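Local coordinates for protein putative peptidyl-arginine deiminase (Chlorobium tepidum, PDB 1XKN) that is a putative deiminase of the guanidino-group-modifying superfamily that probably hydrolyses the guanidinium group of agmatine or of arginine in peptides, at residues A[6-11]-A[160-165]; A[13-18]-A[288-293]; A[167-172]-A[220-225]; A[294-299]-A[315-320]. All blocks are in the same frame, centred on the assembly; numbering follows the deposited sequence.

Overall arrangement
The small sheets and helices of this single chain fit the alpha/beta propeller of guanidino-modifying enzymes; interactions 1 to 3 show how separate parts of it are joined, and interaction 4 how one beta-alpha-beta unit closes on itself. Arg223, from the second segment of interaction 3, reaches Glu11 and Asp161 of interaction 1 and the carbonyl of Phe289 in interaction 2; the centres of interactions 1 and 3 are about 11 Å apart. Glu11 in turn bonds Ile291 N. Interactions 2 and 4, about 10 Å apart between centres, share one sheet and are linked where Arg320 meets Ala292 O. Interactions 1 and 4 do not touch. The bound sodium ion at Asn117, Trp118 and Asn134 lies about 13 Å from the Ile160 side chain.

Interaction 1: A[6-11]-A[160-165]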
loop_
_atom_site.group_PDB
_atom_site.type_symbol
_atom_site.label_atom_id
_atom_site.label_comp_id
_atom_site.label_asym_id
_atom_site.label_seq_id
_atom_site.Cartn_x
_atom_site.Cartn_y
_atom_site.Cartn_z
ATOM N N TYR A 6 3.895 12.816 15.795
ATOM C CA TYR A 6 2.973 12.308 14.793
ATOM C C TYR A 6 2.573 10.871 15.094
ATOM O O TYR A 6 3.242 10.165 15.851
ATOM C CB TYR A 6 3.606 12.392 13.397
ATOM C CG TYR A 6 3.992 13.793 12.965
ATOM C CD1 TYR A 6 5.297 14.263 13.125
ATOM C CD2 TYR A 6 3.044 14.658 12.414
ATOM C CE1 TYR A 6 5.648 15.562 12.748
ATOM C CE2 TYR A 6 3.384 15.959 12.036
ATOM C CZ TYR A 6 4.688 16.404 12.206
ATOM O OH TYR A 6 5.033 17.691 11.840
ATOM N N PHE A 7 1.459 10.456 14.507
ATOM C CA PHE A 7 0.947 9.107 14.670
ATOM C C PHE A 7 0.415 8.660 13.321
ATOM O O PHE A 7 -0.347 9.384 12.675
ATOM C CB PHE A 7 -0.186 9.081 15.703
ATOM C CG PHE A 7 -0.952 7.785 15.737
ATOM C CD1 PHE A 7 -0.355 6.617 16.203
ATOM C CD2 PHE A 7 -2.266 7.731 15.285
ATOM C CE1 PHE A 7 -1.057 5.411 16.218
ATOM C CE2 PHE A 7 -2.979 6.530 15.293
ATOM C CZ PHE A 7 -2.370 5.371 15.761
HETATM N N MSE A 8 0.848 7.483 12.881
HETATM C CA MSE A 8 0.374 6.938 11.622
HETATM C C MSE A 8 -0.568 5.791 11.947
HETATM O O MSE A 8 -0.143 4.751 12.453
HETATM C CB MSE A 8 1.525 6.413 10.764
HETATM C CG MSE A 8 1.063 6.014 9.369
HETATM SE SE MSE A 8 2.443 5.214 8.288
HETATM C CE MSE A 8 1.382 4.064 7.161
ATOM N N PRO A 9 -1.867 5.972 11.679
ATOM C CA PRO A 9 -2.837 4.913 11.964
ATOM C C PRO A 9 -2.537 3.660 11.154
ATOM O O PRO A 9 -1.996 3.739 10.048
ATOM C CB PRO A 9 -4.165 5.538 11.543
ATOM C CG PRO A 9 -3.943 6.996 11.787
ATOM C CD PRO A 9 -2.546 7.207 11.253
ATOM N N PRO A 10 -2.873 2.484 11.701
ATOM C CA PRO A 10 -2.623 1.246 10.963
ATOM C C PRO A 10 -3.658 1.174 9.840
ATOM O O PRO A 10 -4.676 1.866 9.883
ATOM C CB PRO A 10 -2.817 0.165 12.023
ATOM C CG PRO A 10 -3.881 0.752 12.892
ATOM C CD PRO A 10 -3.465 2.203 13.020
ATOM N N GLU A 11 -3.401 0.340 8.840
ATOM C CA GLU A 11 -4.303 0.234 7.709
ATOM C C GLU A 11 -5.702 -0.259 8.070
ATOM O O GLU A 11 -6.662 0.019 7.353
ATOM C CB GLU A 11 -3.684 -0.675 6.650
ATOM C CG GLU A 11 -4.356 -0.612 5.301
ATOM C CD GLU A 11 -3.507 -1.249 4.225
ATOM O OE1 GLU A 11 -2.395 -0.738 3.983
ATOM O OE2 GLU A 11 -3.946 -2.257 3.633
ATOM N N ILE A 160 6.903 0.328 3.767
ATOM C CA ILE A 160 6.745 0.282 5.219
ATOM C C ILE A 160 5.371 -0.274 5.586
ATOM O O ILE A 160 4.455 -0.279 4.766
ATOM C CB ILE A 160 6.891 1.692 5.859
ATOM C CG1 ILE A 160 5.826 2.636 5.299
ATOM C CG2 ILE A 160 8.286 2.245 5.593
ATOM C CD1 ILE A 160 5.720 3.953 6.045
ATOM N N ASP A 161 5.238 -0.762 6.815
ATOM C CA ASP A 161 3.974 -1.301 7.307
ATOM C C ASP A 161 3.991 -1.144 8.823
ATOM O O ASP A 161 4.898 -1.637 9.490
ATOM C CB ASP A 161 3.830 -2.774 6.912
ATOM C CG ASP A 161 2.453 -3.330 7.225
ATOM O OD1 ASP A 161 2.249 -3.821 8.353
ATOM O OD2 ASP A 161 1.572 -3.258 6.343
ATOM N N VAL A 162 2.997 -0.447 9.365
ATOM C CA VAL A 162 2.948 -0.201 10.806
ATOM C C VAL A 162 1.867 -0.980 11.551
ATOM O O VAL A 162 0.855 -1.368 10.969
ATOM C CB VAL A 162 2.757 1.310 11.096
ATOM C CG1 VAL A 162 3.868 2.108 10.429
ATOM C CG2 VAL A 162 1.395 1.779 10.588
ATOM N N ASN A 163 2.080 -1.209 12.845
ATOM C CA ASN A 163 1.100 -1.943 13.640
ATOM C C ASN A 163 0.176 -0.977 14.381
ATOM O O ASN A 163 -0.729 -1.397 15.104
ATOM C CB ASN A 163 1.806 -2.891 14.622
ATOM C CG ASN A 163 2.300 -2.188 15.870
ATOM O OD1 ASN A 163 2.762 -1.053 15.815
ATOM N ND2 ASN A 163 2.214 -2.872 17.003
ATOM N N GLY A 164 0.413 0.319 14.189
ATOM C CA GLY A 164 -0.415 1.340 14.813
ATOM C C GLY A 164 -0.176 1.557 16.293
ATOM O O GLY A 164 -0.946 2.251 16.960
ATOM N N ALA A 165 0.897 0.971 16.813
ATOM C CA ALA A 165 1.207 1.108 18.226
ATOM C C ALA A 165 2.697 1.280 18.481
ATOM O O ALA A 165 3.176 1.017 19.586
ATOM C CB ALA A 165 0.680 -0.099 18.994
HETATM O O HOH W 1 -0.936 -1.346 8.781
#
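Met8, a selenomethionine here, carries the apolar part of this crossing. With CG anti to the backbone N (chi1 -172°) and the chain extended beyond it, the side chain runs obliquely past two branched residues, and SE lies 4.0 Å from Val162 CG1 and 4.2 Å from Ile160 CD1. The other Val162 branch, CG2, turns to the opposing backbone and comes within 3.8 Å of Met8 O. Leu197 of helix 186-197 touches both Met8 and Ile160.

A second kind of contact is made at Gly164. Pro10 lays its ring against the glycine, with Pro10 CD 3.6 Å from Gly164 CA, a closeness that suits a residue without a side chain. Phe7 comes in by its edge: CE1 is 3.2 Å from Gly164 O, which lies in the plane of the ring, while Pro9 N lies above one face, offset toward the rim.

Polar links are indirect. One water accepts from Glu11 N (3.0 Å) and donates to Val162 O (2.8 Å). Within 160-165, Asn163 OD1 closes an Asx turn by accepting from Ala165 N, and it also bonds Leu167 N.

No direct hydrogen bond joins the two segments. Direct contact is by van der Waals fit, supplemented by the bridging water and by Arg223, which forms salt bridges with the carboxylates of both Glu11 and Asp161, probably offsetting their repulsion.

Interaction 2: A[13-18]-A[288-293]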
loop_
_atom_site.group_PDB
_atom_site.type_symbol
_atom_site.label_atom_id
_atom_site.label_comp_id
_atom_site.label_asym_id
_atom_site.label_seq_id
_atom_site.Cartn_x
_atom_site.Cartn_y
_atom_site.Cartn_z
ATOM N N ALA A 13 -7.369 0.659 10.717
ATOM C CA ALA A 13 -8.092 1.669 11.480
ATOM C C ALA A 13 -9.183 2.220 10.565
ATOM O O ALA A 13 -9.077 2.129 9.346
ATOM C CB ALA A 13 -7.145 2.790 11.912
ATOM N N PRO A 14 -10.250 2.801 11.140
ATOM C CA PRO A 14 -11.348 3.355 10.335
ATOM C C PRO A 14 -10.884 4.341 9.262
ATOM O O PRO A 14 -10.051 5.208 9.527
ATOM C CB PRO A 14 -12.235 4.024 11.384
ATOM C CG PRO A 14 -12.050 3.139 12.577
ATOM C CD PRO A 14 -10.550 2.915 12.579
ATOM N N HIS A 15 -11.428 4.205 8.055
ATOM C CA HIS A 15 -11.067 5.084 6.946
ATOM C C HIS A 15 -12.140 6.101 6.607
ATOM O O HIS A 15 -13.337 5.823 6.708
ATOM C CB HIS A 15 -10.834 4.292 5.661
ATOM C CG HIS A 15 -9.730 3.295 5.738
ATOM N ND1 HIS A 15 -9.562 2.315 4.783
ATOM C CD2 HIS A 15 -8.737 3.119 6.641
ATOM C CE1 HIS A 15 -8.513 1.576 5.097
ATOM N NE2 HIS A 15 -7.994 2.042 6.218
ATOM N N ALA A 16 -11.694 7.272 6.176
ATOM C CA ALA A 16 -12.600 8.315 5.734
ATOM C C ALA A 16 -12.814 8.003 4.255
ATOM O O ALA A 16 -13.894 8.226 3.707
ATOM C CB ALA A 16 -11.953 9.691 5.897
ATOM N N SER A 17 -11.768 7.478 3.619
ATOM C CA SER A 17 -11.818 7.126 2.199
ATOM C C SER A 17 -10.599 6.305 1.802
ATOM O O SER A 17 -9.733 6.010 2.625
ATOM C CB SER A 17 -11.804 8.393 1.342
ATOM O OG SER A 17 -10.478 8.911 1.245
ATOM N N THR A 18 -10.557 5.937 0.526
ATOM C CA THR A 18 -9.422 5.233 -0.055
ATOM C C THR A 18 -9.104 6.019 -1.316
ATOM O O THR A 18 -10.011 6.420 -2.051
ATOM C CB THR A 18 -9.740 3.785 -0.474
ATOM O OG1 THR A 18 -10.003 2.988 0.688
ATOM C CG2 THR A 18 -8.547 3.183 -1.228
ATOM N N ASN A 288 0.020 -8.445 -1.028
ATOM C CA ASN A 288 -0.291 -7.128 -1.563
ATOM C C ASN A 288 -1.801 -6.879 -1.554
ATOM O O ASN A 288 -2.377 -6.421 -2.540
ATOM C CB ASN A 288 0.275 -6.993 -2.986
ATOM C CG ASN A 288 0.645 -5.557 -3.332
ATOM O OD1 ASN A 288 1.561 -4.974 -2.741
ATOM N ND2 ASN A 288 -0.070 -4.979 -4.284
ATOM N N PHE A 289 -2.423 -7.182 -0.419
ATOM C CA PHE A 289 -3.858 -6.991 -0.229
ATOM C C PHE A 289 -4.095 -5.618 0.394
ATOM O O PHE A 289 -3.162 -4.975 0.877
ATOM C CB PHE A 289 -4.425 -8.082 0.696
ATOM C CG PHE A 289 -3.831 -8.088 2.089
ATOM C CD1 PHE A 289 -4.280 -7.197 3.063
ATOM C CD2 PHE A 289 -2.816 -8.981 2.421
ATOM C CE1 PHE A 289 -3.727 -7.200 4.345
ATOM C CE2 PHE A 289 -2.256 -8.994 3.699
ATOM C CZ PHE A 289 -2.710 -8.099 4.665
ATOM N N TYR A 290 -5.343 -5.160 0.373
ATOM C CA TYR A 290 -5.673 -3.871 0.961
ATOM C C TYR A 290 -6.807 -4.034 1.963
ATOM O O TYR A 290 -7.819 -4.676 1.667
ATOM C CB TYR A 290 -6.092 -2.871 -0.122
ATOM C CG TYR A 290 -6.546 -1.538 0.439
ATOM C CD1 TYR A 290 -5.664 -0.722 1.153
ATOM C CD2 TYR A 290 -7.852 -1.090 0.257
ATOM C CE1 TYR A 290 -6.073 0.507 1.669
ATOM C CE2 TYR A 290 -8.275 0.141 0.771
ATOM C CZ TYR A 290 -7.382 0.930 1.472
ATOM O OH TYR A 290 -7.798 2.143 1.971
ATOM N N ILE A 291 -6.636 -3.458 3.149
ATOM C CA ILE A 291 -7.661 -3.531 4.183
ATOM C C ILE A 291 -8.544 -2.288 4.079
ATOM O O ILE A 291 -8.051 -1.170 4.204
ATOM C CB ILE A 291 -7.044 -3.550 5.603
ATOM C CG1 ILE A 291 -6.035 -4.694 5.733
ATOM C CG2 ILE A 291 -8.153 -3.706 6.643
ATOM C CD1 ILE A 291 -5.086 -4.523 6.918
ATOM N N ALA A 292 -9.836 -2.485 3.825
ATOM C CA ALA A 292 -10.792 -1.381 3.743
ATOM C C ALA A 292 -11.693 -1.481 4.972
ATOM O O ALA A 292 -11.527 -2.393 5.780
ATOM C CB ALA A 292 -11.617 -1.487 2.464
ATOM N N ASN A 293 -12.650 -0.569 5.120
ATOM C CA ASN A 293 -13.525 -0.604 6.288
ATOM C C ASN A 293 -14.361 -1.872 6.432
ATOM O O ASN A 293 -14.384 -2.484 7.497
ATOM C CB ASN A 293 -14.457 0.616 6.301
ATOM C CG ASN A 293 -13.733 1.908 6.621
ATOM O OD1 ASN A 293 -12.550 1.907 6.972
ATOM N ND2 ASN A 293 -14.445 3.025 6.512
HETATM O O HOH W 2 -10.614 0.147 7.999
#
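Asn293 grips the backbone of His15 at two points. Its OD1 accepts from His15 N (2.8 Å) on a lone pair in the carbonyl plane, and its ND2 donates to His15 O (3.0 Å) along a nearly straight bond of 167°. The amide thus serves both polar backbone atoms of one residue, much as a neighbouring strand would. Farther along, Tyr290 and Thr18 meet tip to tip, Tyr290 OH donating to Thr18 OG1 over 2.7 Å.

Between these two grips the imidazole of His15 points at Tyr290, and the rings barely overlap. Its CE1 comes edge-on to within 2.9 Å of Ile291 O, a buried carbonyl with no hydrogen-bonding partner, and a water lies over the centre of one face.

A second shell of hydrogen bonds is well placed to hold these groups. Glu51 OE1 bonds both His15 ND1 and Thr18 OG1, while OE2 takes Asn293 N; His15 NE2 bonds Glu11 O. Two oxygen partners for the ring nitrogens are consistent with a positively charged imidazole.

Strand 15-21 pairs with strand 342-345, with a classic bulge where Ala16 and Ser17 both face Glu344. Helix 36-50 touches both segments: Leu47 meets Thr18 and Tyr290, and Ser50 meets Ala292 and Asn293.

Interaction 3: A[167-172]-A[220-225]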
loop_
_atom_site.group_PDB
_atom_site.type_symbol
_atom_site.label_atom_id
_atom_site.label_comp_id
_atom_site.label_asym_id
_atom_site.label_seq_id
_atom_site.Cartn_x
_atom_site.Cartn_y
_atom_site.Cartn_z
ATOM N N LEU A 167 5.311 0.032 16.192
ATOM C CA LEU A 167 6.160 -0.816 15.369
ATOM C C LEU A 167 6.030 -0.473 13.898
ATOM O O LEU A 167 4.960 -0.085 13.430
ATOM C CB LEU A 167 5.800 -2.291 15.554
ATOM C CG LEU A 167 5.816 -2.857 16.975
ATOM C CD1 LEU A 167 5.484 -4.341 16.912
ATOM C CD2 LEU A 167 7.172 -2.632 17.615
ATOM N N LEU A 168 7.136 -0.609 13.177
ATOM C CA LEU A 168 7.161 -0.362 11.741
ATOM C C LEU A 168 8.019 -1.453 11.118
ATOM O O LEU A 168 9.179 -1.645 11.495
ATOM C CB LEU A 168 7.730 1.028 11.424
ATOM C CG LEU A 168 7.800 1.395 9.936
ATOM C CD1 LEU A 168 7.693 2.902 9.763
ATOM C CD2 LEU A 168 9.097 0.873 9.320
ATOM N N LEU A 169 7.419 -2.175 10.178
ATOM C CA LEU A 169 8.079 -3.269 9.474
ATOM C C LEU A 169 8.551 -2.773 8.109
ATOM O O LEU A 169 7.808 -2.096 7.396
ATOM C CB LEU A 169 7.091 -4.425 9.292
ATOM C CG LEU A 169 7.607 -5.732 8.697
ATOM C CD1 LEU A 169 8.576 -6.376 9.676
ATOM C CD2 LEU A 169 6.440 -6.675 8.411
ATOM N N THR A 170 9.786 -3.106 7.745
ATOM C CA THR A 170 10.331 -2.684 6.455
ATOM C C THR A 170 11.379 -3.689 5.990
ATOM O O THR A 170 11.526 -4.754 6.589
ATOM C CB THR A 170 10.958 -1.270 6.561
ATOM O OG1 THR A 170 11.279 -0.782 5.254
ATOM C CG2 THR A 170 12.226 -1.301 7.407
ATOM N N THR A 171 12.096 -3.372 4.916
ATOM C CA THR A 171 13.130 -4.281 4.428
ATOM C C THR A 171 14.434 -3.545 4.197
ATOM O O THR A 171 14.450 -2.377 3.799
ATOM C CB THR A 171 12.745 -4.966 3.097
ATOM O OG1 THR A 171 12.668 -3.985 2.057
ATOM C CG2 THR A 171 11.413 -5.682 3.226
ATOM N N THR A 172 15.533 -4.241 4.450
ATOM C CA THR A 172 16.854 -3.673 4.244
ATOM C C THR A 172 17.058 -3.508 2.742
ATOM O O THR A 172 17.635 -2.524 2.285
ATOM C CB THR A 172 17.934 -4.603 4.823
ATOM O OG1 THR A 172 17.804 -4.644 6.249
ATOM C CG2 THR A 172 19.326 -4.110 4.457
ATOM N N ASP A 220 4.931 -6.806 -0.398
ATOM C CA ASP A 220 4.784 -7.914 -1.339
ATOM C C ASP A 220 5.182 -9.167 -0.566
ATOM O O ASP A 220 5.271 -10.256 -1.133
ATOM C CB ASP A 220 5.708 -7.764 -2.557
ATOM C CG ASP A 220 5.115 -6.888 -3.646
ATOM O OD1 ASP A 220 3.875 -6.826 -3.757
ATOM O OD2 ASP A 220 5.895 -6.277 -4.406
HETATM N N MSE A 221 5.385 -9.017 0.742
HETATM C CA MSE A 221 5.848 -10.135 1.557
HETATM C C MSE A 221 5.282 -10.293 2.975
HETATM O O MSE A 221 4.807 -11.366 3.341
HETATM C CB MSE A 221 7.377 -10.044 1.620
HETATM C CG MSE A 221 8.080 -11.110 2.422
HETATM SE SE MSE A 221 9.985 -10.943 2.141
HETATM C CE MSE A 221 10.233 -9.183 2.891
ATOM N N ALA A 222 5.351 -9.229 3.772
ATOM C CA ALA A 222 4.887 -9.277 5.152
ATOM C C ALA A 222 4.024 -8.072 5.501
ATOM O O ALA A 222 4.301 -6.949 5.065
ATOM C CB ALA A 222 6.082 -9.358 6.088
ATOM N N ARG A 223 2.985 -8.306 6.301
ATOM C CA ARG A 223 2.048 -7.249 6.684
ATOM C C ARG A 223 1.482 -7.430 8.093
ATOM O O ARG A 223 1.195 -8.545 8.517
ATOM C CB ARG A 223 0.860 -7.241 5.712
ATOM C CG ARG A 223 1.199 -7.081 4.236
ATOM C CD ARG A 223 1.503 -5.631 3.898
ATOM N NE ARG A 223 0.421 -4.750 4.325
ATOM C CZ ARG A 223 -0.756 -4.653 3.716
ATOM N NH1 ARG A 223 -1.681 -3.831 4.187
ATOM N NH2 ARG A 223 -0.997 -5.361 2.624
ATOM N N PHE A 224 1.316 -6.330 8.820
ATOM C CA PHE A 224 0.703 -6.415 10.141
ATOM C C PHE A 224 -0.793 -6.604 9.878
ATOM O O PHE A 224 -1.335 -5.991 8.961
ATOM C CB PHE A 224 0.906 -5.117 10.932
ATOM C CG PHE A 224 2.164 -5.090 11.746
ATOM C CD1 PHE A 224 2.307 -5.926 12.853
ATOM C CD2 PHE A 224 3.213 -4.246 11.399
ATOM C CE1 PHE A 224 3.481 -5.925 13.600
ATOM C CE2 PHE A 224 4.386 -4.238 12.136
ATOM C CZ PHE A 224 4.524 -5.079 13.241
ATOM N N VAL A 225 -1.452 -7.463 10.655
ATOM C CA VAL A 225 -2.893 -7.679 10.503
ATOM C C VAL A 225 -3.588 -7.186 11.769
ATOM O O VAL A 225 -4.787 -6.915 11.771
ATOM C CB VAL A 225 -3.263 -9.166 10.243
ATOM C CG1 VAL A 225 -2.860 -9.559 8.827
ATOM C CG2 VAL A 225 -2.592 -10.065 11.264
#
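Phe224 and Leu167 cross at about a right angle, and their meeting opens a seam of apolar contacts between strands 167-171 and 222-224. The tip of the ring does the touching: Phe224 CZ lies 3.8 Å from Leu167 CB and 3.9 Å from Leu167 CD1. The same ring reaches the next inward residue of the strand, with CE2 3.9 Å from Leu169 CB. Leu169 has CG anti to its backbone N (chi1 -174°), and beyond it CD2 comes to 3.6 Å from Ala222 CB. At the far end Met221, a selenomethionine, bends at chi3 (63°), and its CE meets Thr171 CG2 at 3.7 Å.

Hydrogen bonding belongs to the flanks. Thr171 stands at the N-cap of helix 172-175; its methyl faces the seam while OG1 bonds Cys174 N and Gly216 O. Phe224 N bonds Asp161 OD1, and Arg223, whose CB points away from strand 167-171, makes a cation-pi contact with Phe289.

The short segments run nearly antiparallel, at 170°, but their axes are 8.1 Å apart. No hydrogen bond spans that gap, and the two strands belong to different sheets. Cohesion across the seam is therefore hydrophobic: branched, aromatic and methyl carbons fill the interface. The Thr171 hydroxyl and the Arg223 guanidinium find their partners outside it, and Val230 and Leu205 of adjacent strands extend the same apolar layer.

Interaction 4: A[294-299]-A[315-320]; sequences TVVLVP and QCFPKR
Arg320 reaches back over the start of strand 295-299, and each part of its chain has a different neighbour. Its CA lies 3.6 Å from Thr294 O. CB, pointing toward the strand, is 3.7 Å from Thr294 O, and CG is 4.1 Å from Thr294 C. CG is anti to the carbonyl carbon of its own residue (chi1 -65°), and from there the chain runs extended to NE. On the way CD presses on Val296 CG2 at 3.6 Å, the two side chains crossing at about a right angle. Beyond CD the character changes from aliphatic to polar: NE bonds Ala292 O and NH1 bonds Trp12 O, so the guanidinium ties down two backbone carbonyls from elsewhere in the chain.

Val296 CG2 is shared. Phe317 also meets it, with CG 3.9 Å away and CB 4.0 Å away, so one methyl is packed by both an aromatic ring and an arginine methylene. Ile291 of the neighbouring strand touches Phe317 and Arg320 as well.

Phe317 and Arg320 are brought to the same methyl by a type I turn, closed by Arg320 N donating to Phe317 O (3.2 Å). Phe317 leaves the helix and Arg320 leads into the next strand. This is the return leg of a beta-alpha-beta crossover, in which strand 295-300, helix 305-316 and strand 321-326 place two parallel strands side by side.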
loop_
_atom_site.group_PDB
_atom_site.type_symbol
_atom_site.label_atom_id
_atom_site.label_comp_id
_atom_site.label_asym_id
_atom_site.label_seq_id
_atom_site.Cartn_x
_atom_site.Cartn_y
_atom_site.Cartn_z
ATOM N N THR A 294 -15.039 -2.277 5.364
ATOM C CA THR A 294 -15.896 -3.460 5.435
ATOM C C THR A 294 -15.399 -4.662 4.645
ATOM O O THR A 294 -15.996 -5.739 4.708
ATOM C CB THR A 294 -17.310 -3.147 4.929
ATOM O OG1 THR A 294 -17.262 -2.887 3.522
ATOM C CG2 THR A 294 -17.867 -1.936 5.640
ATOM N N VAL A 295 -14.317 -4.481 3.899
ATOM C CA VAL A 295 -13.796 -5.570 3.092
ATOM C C VAL A 295 -12.284 -5.552 3.006
ATOM O O VAL A 295 -11.640 -4.537 3.261
ATOM C CB VAL A 295 -14.345 -5.508 1.641
ATOM C CG1 VAL A 295 -15.858 -5.662 1.642
ATOM C CG2 VAL A 295 -13.954 -4.183 0.990
ATOM N N VAL A 296 -11.725 -6.706 2.665
ATOM C CA VAL A 296 -10.295 -6.839 2.467
ATOM C C VAL A 296 -10.213 -7.329 1.032
ATOM O O VAL A 296 -10.833 -8.332 0.676
ATOM C CB VAL A 296 -9.668 -7.869 3.425
ATOM C CG1 VAL A 296 -8.169 -7.991 3.148
ATOM C CG2 VAL A 296 -9.894 -7.427 4.870
ATOM N N LEU A 297 -9.474 -6.598 0.207
ATOM C CA LEU A 297 -9.342 -6.938 -1.200
ATOM C C LEU A 297 -8.007 -7.618 -1.444
ATOM O O LEU A 297 -6.948 -7.033 -1.230
ATOM C CB LEU A 297 -9.476 -5.669 -2.047
ATOM C CG LEU A 297 -10.760 -4.875 -1.754
ATOM C CD1 LEU A 297 -10.778 -3.602 -2.583
ATOM C CD2 LEU A 297 -11.981 -5.729 -2.054
ATOM N N VAL A 298 -8.073 -8.863 -1.897
ATOM C CA VAL A 298 -6.880 -9.658 -2.135
ATOM C C VAL A 298 -6.646 -9.933 -3.612
ATOM O O VAL A 298 -7.562 -10.330 -4.333
ATOM C CB VAL A 298 -6.994 -11.009 -1.406
ATOM C CG1 VAL A 298 -5.702 -11.791 -1.539
ATOM C CG2 VAL A 298 -7.343 -10.770 0.050
ATOM N N PRO A 299 -5.412 -9.713 -4.088
ATOM C CA PRO A 299 -5.154 -9.977 -5.505
ATOM C C PRO A 299 -5.117 -11.489 -5.733
ATOM O O PRO A 299 -4.555 -12.225 -4.920
ATOM C CB PRO A 299 -3.795 -9.318 -5.734
ATOM C CG PRO A 299 -3.112 -9.486 -4.408
ATOM C CD PRO A 299 -4.215 -9.171 -3.418
ATOM N N GLN A 315 -9.690 -15.270 8.171
ATOM C CA GLN A 315 -9.481 -15.643 9.571
ATOM C C GLN A 315 -8.864 -14.461 10.322
ATOM O O GLN A 315 -9.199 -14.206 11.482
ATOM C CB GLN A 315 -8.556 -16.860 9.652
ATOM C CG GLN A 315 -9.185 -18.145 9.124
ATOM C CD GLN A 315 -8.154 -19.179 8.702
ATOM O OE1 GLN A 315 -6.991 -19.118 9.104
ATOM N NE2 GLN A 315 -8.582 -20.143 7.893
ATOM N N CYS A 316 -7.970 -13.736 9.653
ATOM C CA CYS A 316 -7.315 -12.577 10.257
ATOM C C CYS A 316 -8.252 -11.381 10.423
ATOM O O CYS A 316 -8.059 -10.555 11.316
ATOM C CB CYS A 316 -6.105 -12.155 9.419
ATOM S SG CYS A 316 -4.751 -13.360 9.377
ATOM N N PHE A 317 -9.254 -11.285 9.553
ATOM C CA PHE A 317 -10.219 -10.185 9.599
ATOM C C PHE A 317 -11.633 -10.757 9.571
ATOM O O PHE A 317 -12.355 -10.606 8.588
ATOM C CB PHE A 317 -10.015 -9.259 8.394
ATOM C CG PHE A 317 -8.635 -8.674 8.311
ATOM C CD1 PHE A 317 -7.663 -9.248 7.496
ATOM C CD2 PHE A 317 -8.299 -7.559 9.073
ATOM C CE1 PHE A 317 -6.376 -8.719 7.440
ATOM C CE2 PHE A 317 -7.017 -7.023 9.025
ATOM C CZ PHE A 317 -6.053 -7.604 8.209
ATOM N N PRO A 318 -12.054 -11.404 10.667
ATOM C CA PRO A 318 -13.385 -12.010 10.762
ATOM C C PRO A 318 -14.574 -11.056 10.669
ATOM O O PRO A 318 -15.689 -11.478 10.357
ATOM C CB PRO A 318 -13.328 -12.742 12.099
ATOM C CG PRO A 318 -12.453 -11.859 12.921
ATOM C CD PRO A 318 -11.341 -11.486 11.955
ATOM N N LYS A 319 -14.336 -9.776 10.933
ATOM C CA LYS A 319 -15.399 -8.777 10.889
ATOM C C LYS A 319 -15.571 -8.139 9.511
ATOM O O LYS A 319 -16.466 -7.319 9.308
ATOM C CB LYS A 319 -15.124 -7.695 11.942
ATOM C CG LYS A 319 -15.232 -8.199 13.381
ATOM C CD LYS A 319 -14.722 -7.186 14.405
ATOM C CE LYS A 319 -13.203 -7.070 14.371
ATOM N NZ LYS A 319 -12.657 -6.239 15.488
ATOM N N ARG A 320 -14.727 -8.531 8.560
ATOM C CA ARG A 320 -14.785 -7.979 7.210
ATOM C C ARG A 320 -15.047 -9.063 6.169
ATOM O O ARG A 320 -14.933 -10.253 6.458
ATOM C CB ARG A 320 -13.460 -7.288 6.870
ATOM C CG ARG A 320 -13.123 -6.057 7.706
ATOM C CD ARG A 320 -11.743 -5.550 7.313
ATOM N NE ARG A 320 -11.454 -4.187 7.754
ATOM C CZ ARG A 320 -10.986 -3.861 8.954
ATOM N NH1 ARG A 320 -10.750 -2.591 9.243
ATOM N NH2 ARG A 320 -10.754 -4.799 9.865
#